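Local coordinates for protein membrane-bound lytic murein transglycosylase A (Burkholderia pseudomallei, PDB 6QK4) that probably cleaves the glycan strands of peptidoglycan between N-acetylmuramic acid and N-acetylglucosamine, leaving a 1,6-anhydro ring on the muramic acid, at residues Y106-L111 / W322-D327; H112-R117 / V176-T181; R118-Y123 / W157-I162; Y126-G131 / F239-E244. One frame throughout, in Å; residues are numbered along the deposited sequence.

Contact 1 (Y106-L111 / W322-D327)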
# COMPACT_ATOMS: atom_id res chain seq x y z
N TYR A 106 1.83 1.77 -1.85
CA TYR A 106 0.66 0.89 -2.04
C TYR A 106 -0.31 1.10 -0.90
O TYR A 106 -0.03 1.83 0.07
CB TYR A 106 1.06 -0.58 -2.16
CG TYR A 106 1.63 -1.32 -0.97
CD1 TYR A 106 2.85 -0.95 -0.36
CD2 TYR A 106 0.97 -2.47 -0.48
CE1 TYR A 106 3.35 -1.73 0.69
CE2 TYR A 106 1.49 -3.26 0.52
CZ TYR A 106 2.68 -2.85 1.12
OH TYR A 106 3.18 -3.66 2.11
N TYR A 107 -1.50 0.52 -1.06
CA TYR A 107 -2.58 0.72 -0.10
C TYR A 107 -3.48 -0.50 -0.15
O TYR A 107 -3.32 -1.39 -1.02
CB TYR A 107 -3.40 2.00 -0.41
CG TYR A 107 -4.36 1.85 -1.56
CD1 TYR A 107 -3.91 1.69 -2.85
CD2 TYR A 107 -5.74 1.94 -1.34
CE1 TYR A 107 -4.82 1.62 -3.92
CE2 TYR A 107 -6.65 1.87 -2.39
CZ TYR A 107 -6.17 1.70 -3.67
OH TYR A 107 -7.07 1.67 -4.70
N GLU A 108 -4.42 -0.54 0.79
CA GLU A 108 -5.45 -1.59 0.75
C GLU A 108 -6.80 -0.96 0.48
O GLU A 108 -7.26 -0.14 1.27
CB GLU A 108 -5.45 -2.32 2.07
CG GLU A 108 -6.61 -3.30 2.15
CD GLU A 108 -6.26 -4.66 1.59
OE1 GLU A 108 -5.40 -4.72 0.67
OE2 GLU A 108 -6.84 -5.66 2.10
N PRO A 109 -7.47 -1.26 -0.65
CA PRO A 109 -8.79 -0.67 -0.89
C PRO A 109 -9.76 -1.07 0.22
O PRO A 109 -9.71 -2.19 0.73
CB PRO A 109 -9.22 -1.29 -2.23
CG PRO A 109 -7.96 -1.65 -2.95
CD PRO A 109 -7.00 -2.08 -1.78
N LEU A 110 -10.62 -0.12 0.60
CA LEU A 110 -11.60 -0.42 1.64
C LEU A 110 -12.94 0.05 1.11
O LEU A 110 -13.14 1.26 0.89
CB LEU A 110 -11.25 0.25 2.97
CG LEU A 110 -12.37 0.04 4.01
CD1 LEU A 110 -11.84 -0.55 5.27
CD2 LEU A 110 -12.99 1.38 4.26
N LEU A 111 -13.82 -0.90 0.81
CA LEU A 111 -15.14 -0.59 0.29
C LEU A 111 -16.20 -0.89 1.35
O LEU A 111 -15.93 -1.49 2.37
CB LEU A 111 -15.44 -1.41 -0.99
CG LEU A 111 -14.52 -1.01 -2.17
CD1 LEU A 111 -13.16 -1.65 -2.07
CD2 LEU A 111 -15.22 -1.47 -3.49
N TRP A 322 0.69 3.03 2.57
CA TRP A 322 -0.04 4.22 2.99
C TRP A 322 -1.25 3.94 3.87
O TRP A 322 -1.67 4.85 4.59
CB TRP A 322 -0.47 5.04 1.74
CG TRP A 322 0.61 5.88 1.24
CD1 TRP A 322 1.46 5.60 0.19
CD2 TRP A 322 1.04 7.13 1.77
NE1 TRP A 322 2.34 6.61 0.02
CE2 TRP A 322 2.12 7.57 0.98
CE3 TRP A 322 0.61 7.93 2.84
CZ2 TRP A 322 2.78 8.78 1.20
CZ3 TRP A 322 1.28 9.13 3.07
CH2 TRP A 322 2.34 9.55 2.24
N GLY A 323 -1.77 2.68 3.92
CA GLY A 323 -2.92 2.49 4.77
C GLY A 323 -4.14 2.02 3.98
O GLY A 323 -3.99 1.50 2.86
N LEU A 324 -5.33 2.19 4.56
CA LEU A 324 -6.59 1.70 4.01
C LEU A 324 -7.40 2.85 3.43
O LEU A 324 -7.48 3.94 4.01
CB LEU A 324 -7.48 1.04 5.06
CG LEU A 324 -6.94 -0.13 5.89
CD1 LEU A 324 -8.07 -0.74 6.72
CD2 LEU A 324 -6.37 -1.15 5.01
N GLY A 325 -8.06 2.59 2.30
CA GLY A 325 -9.03 3.53 1.78
C GLY A 325 -8.49 4.44 0.69
O GLY A 325 -7.32 4.39 0.30
N ASP A 326 -9.39 5.31 0.18
CA ASP A 326 -9.07 5.98 -1.07
C ASP A 326 -8.13 7.16 -0.92
O ASP A 326 -7.40 7.47 -1.86
CB ASP A 326 -10.35 6.40 -1.80
CG ASP A 326 -10.99 5.21 -2.47
OD1 ASP A 326 -10.22 4.23 -2.69
OD2 ASP A 326 -12.21 5.22 -2.72
N ASP A 327 -8.08 7.81 0.23
CA ASP A 327 -7.05 8.84 0.38
C ASP A 327 -5.65 8.21 0.41
O ASP A 327 -4.71 8.71 -0.23
CB ASP A 327 -7.35 9.65 1.64
CG ASP A 327 -6.29 10.73 1.92
OD1 ASP A 327 -5.98 11.57 1.03
OD2 ASP A 327 -5.79 10.75 3.04
O HOH W 1 -9.52 1.84 -4.12
O HOH W 2 -10.56 2.24 -1.01
O HOH W 3 -12.94 2.56 -2.31
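Leu-324 and Glu-108 stand opposite each other in a parallel bridge, and their side chains run alongside, pointing the same way off one face of the sheet. The meeting is between the aliphatic base of the glutamate and a methyl: Leu-324 CD2 touches Glu-108 CB at 3.3 Å. Glu-108 CG is anti to the backbone N (chi1 173°), and the chain then bends at chi2, so the carboxylate leads away. The other methyl, Leu-324 CD1, reaches Leu-110 CD1 at 4.0 Å, the two leucines crossing obliquely. Tyr-107 has its ring in the crowded position between backbone N and carbonyl carbon (chi1 77°), which brings its CD2 to 3.3 Å from Gly-325 O. At the ring's far end a water joins Tyr-107 OH to Asp-326 OD1, whose partner oxygen, OD2, forms a salt bridge with Lys-219.

Backbone bonds from Trp-322 N to Tyr-106 O, from Glu-108 N to Gly-323 O and from Gly-325 N to Glu-108 O hold the register. Gly-323 and Gly-325 both adopt backbone angles that call for glycine; Gly-325 also occupies the N-cap position of helix 326-334. Strand 317-324, of the 3D family (double-psi beta-barrel clan), lies beside strand 101-114 of the MltA insert region, consistent with a junction between barrel and insert. Helix 326-334 covers Trp-322 and Tyr-107; helices 161-170 and 215-224 also pack on Tyr-107.

Contact 2 (H112-R117 / V176-T181)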
# COMPACT_ATOMS: atom_id res chain seq x y z
N HIS A 112 -17.42 -0.43 1.10
CA HIS A 112 -18.53 -0.71 1.99
C HIS A 112 -19.62 -1.41 1.20
O HIS A 112 -20.05 -0.90 0.18
CB HIS A 112 -19.05 0.57 2.60
CG HIS A 112 -18.04 1.24 3.46
ND1 HIS A 112 -17.23 2.26 3.00
CD2 HIS A 112 -17.64 0.97 4.73
CE1 HIS A 112 -16.39 2.61 3.97
NE2 HIS A 112 -16.61 1.83 5.01
N GLY A 113 -20.07 -2.56 1.68
CA GLY A 113 -21.01 -3.34 0.92
C GLY A 113 -21.98 -4.12 1.78
O GLY A 113 -22.06 -3.94 3.01
N SER A 114 -22.72 -5.00 1.12
CA SER A 114 -23.71 -5.87 1.72
C SER A 114 -23.70 -7.16 0.92
O SER A 114 -23.47 -7.14 -0.29
CB SER A 114 -25.12 -5.25 1.68
OG SER A 114 -26.09 -6.16 2.23
N ARG A 115 -24.07 -8.27 1.57
CA ARG A 115 -24.25 -9.52 0.85
C ARG A 115 -25.53 -9.56 0.01
O ARG A 115 -25.67 -10.41 -0.88
CB ARG A 115 -24.22 -10.70 1.83
CG ARG A 115 -22.91 -10.81 2.66
CD ARG A 115 -22.92 -12.05 3.57
NE ARG A 115 -21.61 -12.22 4.22
CZ ARG A 115 -20.59 -12.90 3.68
NH1 ARG A 115 -20.72 -13.48 2.50
NH2 ARG A 115 -19.44 -12.96 4.32
N VAL A 116 -26.46 -8.63 0.23
CA VAL A 116 -27.64 -8.58 -0.62
C VAL A 116 -27.73 -7.17 -1.20
O VAL A 116 -27.25 -6.20 -0.60
CB VAL A 116 -28.94 -8.96 0.12
CG1 VAL A 116 -28.72 -10.21 0.92
CG2 VAL A 116 -29.40 -7.83 1.00
N ARG A 117 -28.33 -7.07 -2.38
CA ARG A 117 -28.56 -5.77 -2.98
C ARG A 117 -29.65 -5.02 -2.21
O ARG A 117 -30.75 -5.55 -2.03
CB ARG A 117 -28.94 -5.94 -4.44
CG ARG A 117 -29.24 -4.59 -5.08
CD ARG A 117 -29.45 -4.63 -6.57
NE ARG A 117 -30.82 -5.02 -6.88
CZ ARG A 117 -31.85 -4.18 -7.06
NH1 ARG A 117 -31.67 -2.87 -6.98
NH2 ARG A 117 -33.07 -4.65 -7.34
N VAL A 176 -16.12 -3.79 3.94
CA VAL A 176 -16.80 -3.69 5.23
C VAL A 176 -18.29 -3.87 4.97
O VAL A 176 -18.87 -3.06 4.24
CB VAL A 176 -16.52 -2.34 5.90
CG1 VAL A 176 -17.35 -2.21 7.15
CG2 VAL A 176 -15.03 -2.22 6.20
N LEU A 177 -18.88 -4.94 5.50
CA LEU A 177 -20.27 -5.27 5.20
C LEU A 177 -21.22 -4.70 6.24
O LEU A 177 -20.85 -4.50 7.40
CB LEU A 177 -20.50 -6.78 5.13
CG LEU A 177 -19.71 -7.54 4.07
CD1 LEU A 177 -19.84 -9.05 4.30
CD2 LEU A 177 -20.18 -7.17 2.69
N ASP A 178 -22.48 -4.50 5.83
CA ASP A 178 -23.46 -3.86 6.71
C ASP A 178 -23.87 -4.76 7.85
O ASP A 178 -24.48 -4.28 8.81
CB ASP A 178 -24.69 -3.38 5.92
CG ASP A 178 -25.49 -4.54 5.31
OD1 ASP A 178 -24.99 -5.69 5.27
OD2 ASP A 178 -26.62 -4.28 4.86
N ASP A 179 -23.58 -6.07 7.74
CA ASP A 179 -23.43 -7.02 8.84
C ASP A 179 -22.85 -6.41 10.10
O ASP A 179 -23.43 -6.51 11.19
CB ASP A 179 -22.44 -8.12 8.45
CG ASP A 179 -23.11 -9.36 7.97
OD1 ASP A 179 -22.44 -10.41 7.93
OD2 ASP A 179 -24.29 -9.27 7.61
N GLY A 180 -21.69 -5.79 9.94
CA GLY A 180 -20.71 -5.68 10.99
C GLY A 180 -19.56 -6.65 10.84
O GLY A 180 -18.74 -6.75 11.76
N THR A 181 -19.49 -7.38 9.74
CA THR A 181 -18.39 -8.27 9.40
C THR A 181 -17.58 -7.69 8.24
O THR A 181 -17.94 -6.66 7.65
CB THR A 181 -18.92 -9.67 9.05
OG1 THR A 181 -17.85 -10.61 9.05
CG2 THR A 181 -19.56 -9.68 7.69
O HOH W 4 -24.46 -7.93 4.47
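Two parallel bridges, His-112 with Val-176 and Gly-113 with Leu-177, form the innermost layer of this contact. Gly-113 N donates to Val-176 O at 2.9 Å, from above the carbonyl plane and not along a lone pair, while the return bond from Asp-178 N to Gly-113 O is bent and weak. The touching parts run 44° apart and the pairing ends at Gly-113 and Leu-177: a short parallel ladder within the MltA insert region, opening into two loops.

On one face of this core, His-112 and Val-176 lie side by side, imidazole CD2 meeting Val-176 CB at 3.7 Å. On the other lies Leu-177, crossed at about a right angle by the extended chain of Arg-115, whose NE rests 3.6 Å from Leu-177 CD1; the second methyl, CD2, packs against the backbone of Gly-113 and Ser-114.

In the polar shell beyond, Ser-114 OG, anti to the backbone N, donates to Val-116 O on a lone pair (3.1 Å) and so ties down the first loop. Asp-178 has its CG in the crowded position between backbone N and carbonyl carbon (chi1 65°), beside Ser-114; its OD2 forms a salt bridge with Arg-118. A water accepts from Arg-115 N at 2.9 Å and donates to Asp-178 OD1, linking the loops. Arg-115 NE and Asp-179 OD1, 4.2 Å apart, are too far for a salt bridge.

Strand 101-114 here lies between strand 173-177 and strand 154-158: Ser-114 is bonded through its backbone to Trp-157, and Leu-177 touches Val-156.

Contact 3 (R118-Y123 / W157-I162)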
# COMPACT_ATOMS: atom_id res chain seq x y z
N ARG A 118 -29.35 -3.81 -1.72
CA ARG A 118 -30.25 -3.12 -0.81
C ARG A 118 -29.71 -1.73 -0.54
O ARG A 118 -28.50 -1.54 -0.52
CB ARG A 118 -30.39 -3.87 0.53
CG ARG A 118 -29.10 -3.80 1.36
CD ARG A 118 -29.26 -4.10 2.84
NE ARG A 118 -29.44 -5.53 3.07
CZ ARG A 118 -29.17 -6.16 4.20
NH1 ARG A 118 -28.69 -5.49 5.25
NH2 ARG A 118 -29.39 -7.47 4.29
N GLY A 119 -30.60 -0.77 -0.30
CA GLY A 119 -30.18 0.55 0.10
C GLY A 119 -29.10 1.08 -0.84
O GLY A 119 -29.25 1.00 -2.06
N PRO A 120 -27.98 1.57 -0.29
CA PRO A 120 -26.96 2.17 -1.16
C PRO A 120 -26.12 1.11 -1.87
O PRO A 120 -25.41 1.43 -2.84
CB PRO A 120 -26.13 3.03 -0.19
CG PRO A 120 -26.18 2.22 1.12
CD PRO A 120 -27.59 1.60 1.13
N TYR A 121 -26.25 -0.15 -1.47
CA TYR A 121 -25.40 -1.23 -1.97
C TYR A 121 -25.96 -1.73 -3.30
O TYR A 121 -26.71 -2.71 -3.36
CB TYR A 121 -25.32 -2.33 -0.92
CG TYR A 121 -24.89 -1.77 0.40
CD1 TYR A 121 -23.63 -1.21 0.53
CD2 TYR A 121 -25.74 -1.75 1.50
CE1 TYR A 121 -23.18 -0.69 1.74
CE2 TYR A 121 -25.31 -1.22 2.71
CZ TYR A 121 -24.03 -0.69 2.83
OH TYR A 121 -23.56 -0.17 4.02
N GLN A 122 -25.59 -1.06 -4.40
CA GLN A 122 -26.23 -1.36 -5.69
C GLN A 122 -25.30 -1.80 -6.82
O GLN A 122 -25.78 -1.99 -7.95
CB GLN A 122 -27.04 -0.14 -6.19
CG GLN A 122 -28.16 0.33 -5.25
CD GLN A 122 -29.33 -0.67 -5.10
OE1 GLN A 122 -29.68 -1.40 -6.06
NE2 GLN A 122 -29.90 -0.73 -3.88
N TYR A 123 -24.00 -1.98 -6.56
CA TYR A 123 -23.00 -2.22 -7.60
C TYR A 123 -22.25 -3.49 -7.27
O TYR A 123 -21.55 -3.52 -6.27
CB TYR A 123 -22.03 -1.03 -7.68
CG TYR A 123 -22.78 0.26 -7.83
CD1 TYR A 123 -23.22 0.67 -9.06
CD2 TYR A 123 -23.06 1.06 -6.72
CE1 TYR A 123 -23.90 1.86 -9.21
CE2 TYR A 123 -23.80 2.24 -6.86
CZ TYR A 123 -24.18 2.63 -8.10
OH TYR A 123 -24.88 3.82 -8.24
N TRP A 157 -22.28 -6.75 -2.87
CA TRP A 157 -22.75 -5.51 -3.46
C TRP A 157 -22.16 -4.30 -2.73
O TRP A 157 -22.29 -4.19 -1.52
CB TRP A 157 -24.29 -5.44 -3.40
CG TRP A 157 -24.93 -6.58 -4.13
CD1 TRP A 157 -25.13 -7.87 -3.66
CD2 TRP A 157 -25.42 -6.55 -5.45
NE1 TRP A 157 -25.74 -8.63 -4.63
CE2 TRP A 157 -25.93 -7.84 -5.74
CE3 TRP A 157 -25.48 -5.55 -6.43
CZ2 TRP A 157 -26.49 -8.15 -6.97
CZ3 TRP A 157 -26.05 -5.86 -7.65
CH2 TRP A 157 -26.55 -7.15 -7.92
N VAL A 158 -21.54 -3.37 -3.48
CA VAL A 158 -20.89 -2.25 -2.81
C VAL A 158 -21.59 -0.92 -3.15
O VAL A 158 -22.56 -0.85 -3.91
CB VAL A 158 -19.37 -2.22 -3.12
CG1 VAL A 158 -18.70 -3.51 -2.71
CG2 VAL A 158 -19.08 -1.95 -4.66
N ASP A 159 -21.04 0.14 -2.53
CA ASP A 159 -21.54 1.49 -2.32
C ASP A 159 -21.38 2.40 -3.52
O ASP A 159 -22.12 3.39 -3.66
CB ASP A 159 -20.66 2.12 -1.21
CG ASP A 159 -21.44 2.71 -0.16
OD1 ASP A 159 -22.68 2.62 -0.29
OD2 ASP A 159 -20.85 3.29 0.75
N ASP A 160 -20.39 2.11 -4.36
CA ASP A 160 -19.90 3.11 -5.28
C ASP A 160 -19.31 2.39 -6.49
O ASP A 160 -18.51 1.45 -6.31
CB ASP A 160 -18.84 3.95 -4.58
CG ASP A 160 -18.42 5.13 -5.41
OD1 ASP A 160 -17.76 4.91 -6.44
OD2 ASP A 160 -18.78 6.26 -5.04
N PRO A 161 -19.65 2.80 -7.71
CA PRO A 161 -19.17 2.06 -8.90
C PRO A 161 -17.74 2.46 -9.23
O PRO A 161 -17.00 1.66 -9.82
CB PRO A 161 -20.17 2.46 -10.00
CG PRO A 161 -20.64 3.81 -9.60
CD PRO A 161 -20.66 3.80 -8.05
N ILE A 162 -17.34 3.67 -8.83
CA ILE A 162 -15.95 4.12 -9.01
C ILE A 162 -15.01 3.37 -8.07
O ILE A 162 -13.94 2.90 -8.48
CB ILE A 162 -15.81 5.65 -8.80
CG1 ILE A 162 -16.79 6.42 -9.69
CG2 ILE A 162 -14.35 6.10 -9.02
CD1 ILE A 162 -16.45 6.39 -11.15
O HOH W 5 -25.04 4.03 -3.49
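The ring of Pro-161 is the principal bump, set squarely against one face of the Tyr-123 ring. Pro-161 CD lies 3.7 Å from the ring centroid and only 11° off the normal, a CH-pi contact, while CB and CG extend over the CD1-CE1 side. Gln-122 CB covers the opposite face, offset toward the rim, so the tyrosine is a plate held between two aliphatic surfaces. Its edge slides in beside Val-158 O, which CD2 approaches to 3.4 Å.

The backbone beneath is a classic beta bulge: Gln-122 and Tyr-123 both face Val-158. Val-158 N gives an almost straight bond to Tyr-123 O (2.8 Å), whereas Val-158 O receives Tyr-123 N at 3.2 Å and, weakly, Gln-122 N. The bulge ends a loop that includes a type II' turn from Arg-118 to Tyr-121, and it starts the antiparallel pairing of strand 123-126 with strand 154-158 in the MltA insert region.

From just beyond the turn, Gln-122 NE2 reaches back to Gly-119 O at 2.6 Å, straight and in the plane of its own amide. Pro-120 CG caps one face of the Tyr-121 ring, over its centre, and Asp-159 OD1 abuts Pro-120 CB from the other segment, its carboxylate running alongside the tyrosine and turned 24° from the ring. Where the chain bends at Tyr-121, the centre of an inverse gamma turn, Trp-157 CB fits against Tyr-121 O at 3.6 Å, and the indole turns its edge to the peptide between Gln-122 and Tyr-123. A water fits between Pro-120 O and Asp-159 O, donating to both.

Contact 4 (Y126-G131 / F239-E244)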
# COMPACT_ATOMS: atom_id res chain seq x y z
N TYR A 126 -18.11 -9.39 -8.95
CA TYR A 126 -18.47 -10.69 -9.52
C TYR A 126 -17.39 -11.75 -9.35
O TYR A 126 -16.20 -11.45 -9.48
CB TYR A 126 -18.74 -10.55 -11.01
CG TYR A 126 -19.88 -9.67 -11.31
CD1 TYR A 126 -21.18 -10.20 -11.42
CD2 TYR A 126 -19.70 -8.32 -11.54
CE1 TYR A 126 -22.25 -9.40 -11.72
CE2 TYR A 126 -20.78 -7.52 -11.82
CZ TYR A 126 -22.04 -8.07 -11.90
OH TYR A 126 -23.10 -7.23 -12.18
N ARG A 127 -17.81 -12.98 -9.02
CA ARG A 127 -16.92 -14.13 -9.13
C ARG A 127 -16.72 -14.50 -10.60
O ARG A 127 -17.44 -14.04 -11.50
CB ARG A 127 -17.48 -15.36 -8.43
CG ARG A 127 -17.88 -15.16 -7.02
CD ARG A 127 -18.51 -16.44 -6.44
NE ARG A 127 -19.83 -16.16 -5.86
CZ ARG A 127 -20.09 -16.14 -4.55
NH1 ARG A 127 -19.14 -16.41 -3.66
NH2 ARG A 127 -21.32 -15.87 -4.13
N TRP A 128 -15.75 -15.37 -10.85
CA TRP A 128 -15.62 -15.92 -12.19
C TRP A 128 -16.94 -16.60 -12.58
O TRP A 128 -17.50 -17.35 -11.77
CB TRP A 128 -14.43 -16.89 -12.26
CG TRP A 128 -14.21 -17.43 -13.65
CD1 TRP A 128 -14.72 -18.59 -14.16
CD2 TRP A 128 -13.42 -16.84 -14.69
NE1 TRP A 128 -14.31 -18.76 -15.46
CE2 TRP A 128 -13.51 -17.70 -15.81
CE3 TRP A 128 -12.65 -15.68 -14.79
CZ2 TRP A 128 -12.85 -17.44 -17.01
CZ3 TRP A 128 -12.00 -15.41 -15.99
CH2 TRP A 128 -12.11 -16.29 -17.09
N PRO A 129 -17.49 -16.32 -13.76
CA PRO A 129 -18.83 -16.82 -14.08
C PRO A 129 -18.82 -18.33 -14.25
O PRO A 129 -17.99 -18.87 -14.99
CB PRO A 129 -19.17 -16.10 -15.39
CG PRO A 129 -18.21 -15.00 -15.52
CD PRO A 129 -16.94 -15.46 -14.80
N ALA A 130 -19.73 -19.00 -13.55
CA ALA A 130 -19.77 -20.46 -13.59
C ALA A 130 -20.00 -20.99 -15.01
O ALA A 130 -19.46 -22.03 -15.40
CB ALA A 130 -20.85 -20.98 -12.64
N GLY A 131 -20.79 -20.27 -15.80
CA GLY A 131 -20.97 -20.65 -17.19
C GLY A 131 -19.80 -20.21 -18.05
O GLY A 131 -19.97 -19.46 -19.02
N PHE A 239 -11.94 -6.21 -17.47
CA PHE A 239 -12.87 -6.58 -16.40
C PHE A 239 -12.24 -7.63 -15.48
O PHE A 239 -11.86 -8.71 -15.94
CB PHE A 239 -14.21 -7.13 -16.96
CG PHE A 239 -15.32 -7.05 -15.97
CD1 PHE A 239 -16.05 -5.86 -15.83
CD2 PHE A 239 -15.59 -8.11 -15.12
CE1 PHE A 239 -17.08 -5.78 -14.89
CE2 PHE A 239 -16.59 -8.04 -14.15
CZ PHE A 239 -17.32 -6.86 -14.03
N VAL A 240 -12.22 -7.35 -14.17
CA VAL A 240 -11.55 -8.22 -13.22
C VAL A 240 -12.58 -8.87 -12.31
O VAL A 240 -13.52 -8.21 -11.85
CB VAL A 240 -10.53 -7.40 -12.41
CG1 VAL A 240 -9.93 -8.20 -11.24
CG2 VAL A 240 -9.47 -6.82 -13.36
N PHE A 241 -12.41 -10.16 -12.06
CA PHE A 241 -13.26 -10.96 -11.20
C PHE A 241 -12.56 -11.20 -9.87
O PHE A 241 -11.36 -10.97 -9.74
CB PHE A 241 -13.57 -12.30 -11.84
CG PHE A 241 -14.24 -12.17 -13.17
CD1 PHE A 241 -15.61 -11.96 -13.23
CD2 PHE A 241 -13.50 -12.18 -14.34
CE1 PHE A 241 -16.26 -11.83 -14.47
CE2 PHE A 241 -14.11 -12.05 -15.57
CZ PHE A 241 -15.50 -11.87 -15.64
N PHE A 242 -13.33 -11.66 -8.90
CA PHE A 242 -12.85 -11.77 -7.53
C PHE A 242 -13.19 -13.13 -6.94
O PHE A 242 -14.13 -13.81 -7.36
CB PHE A 242 -13.46 -10.68 -6.64
CG PHE A 242 -13.06 -9.31 -7.05
CD1 PHE A 242 -11.83 -8.79 -6.63
CD2 PHE A 242 -13.86 -8.54 -7.87
CE1 PHE A 242 -11.42 -7.49 -7.04
CE2 PHE A 242 -13.49 -7.24 -8.28
CZ PHE A 242 -12.27 -6.73 -7.87
N ARG A 243 -12.42 -13.50 -5.92
CA ARG A 243 -12.71 -14.64 -5.07
C ARG A 243 -12.71 -14.14 -3.63
O ARG A 243 -11.96 -13.23 -3.28
CB ARG A 243 -11.67 -15.76 -5.30
CG ARG A 243 -10.50 -15.82 -4.33
CD ARG A 243 -9.49 -16.90 -4.75
NE ARG A 243 -8.31 -16.97 -3.87
CZ ARG A 243 -7.10 -16.54 -4.21
NH1 ARG A 243 -6.90 -15.98 -5.40
NH2 ARG A 243 -6.09 -16.65 -3.36
N GLU A 244 -13.61 -14.71 -2.81
CA GLU A 244 -13.58 -14.47 -1.37
C GLU A 244 -12.42 -15.22 -0.75
O GLU A 244 -12.19 -16.40 -1.05
CB GLU A 244 -14.87 -14.92 -0.69
CG GLU A 244 -14.84 -14.73 0.84
CD GLU A 244 -16.23 -14.65 1.48
OE1 GLU A 244 -17.21 -15.12 0.87
OE2 GLU A 244 -16.35 -14.08 2.59
O HOH W 6 -16.19 -7.82 -10.44
O HOH W 7 -14.05 -16.28 -8.72
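Phe-241 CG is anti to its carbonyl carbon (chi1 -58°), and Trp-128 CG is anti to its backbone N (chi1 -177°), which brings the two rings together obliquely with planes 68° apart. The closest carbons of the pair, Trp-128 CE3 and Phe-241 CD2, are 3.6 Å apart. Pro-129 fills the angle between them: its CD lies over one face of Phe-241, 4.0 Å from the ring centroid in a CH-pi contact, and over a face of the indole as well. Phe-239 CD2 covers the opposite face of Phe-241. The tip of Phe-239, CZ, meets Tyr-126 CD2 at 3.7 Å, the tyrosine atom lying at the edge of the phenylalanine ring.

One direct backbone bond joins the segments, Phe-242 N to Tyr-126 O (2.9 Å). Waters extend it on both sides, one bridging Tyr-126 N and Val-240 O, the other Trp-128 N and Phe-242 O, so the backbones stay coupled without a continuous ladder. Leu-144 of helix 141-147 and Leu-150 pack onto Phe-241. Aromatic and proline packing around a single strand-like bond thus marks the place in the MltA insert region where the chain leaving strand 123-126 runs alongside strand 240-244.

How the contacts relate
Strand 101-114 continues, after a break near Pro-109, from contact 1 into contact 2, where Leu-111 O and Val-176 N, 2.8 Å apart, probably bond; the two centres are about 18 Å apart. Contacts 2 and 3 are closer, about 10 Å between centres, and Arg-117 NH1 lies 2.6 Å from Gln-122 OE1, a probable hydrogen bond. Contact 4, about 17 Å centre to centre from contact 3, follows it along strand 123-126 and meets contact 2 through the weak, long pair of Arg-115 and Glu-244. Contacts 2 to 4 all lie in the MltA insert region. In MltA relatives the peptidoglycan groove lies between the two domains, so contact 1 probably lies near their junction.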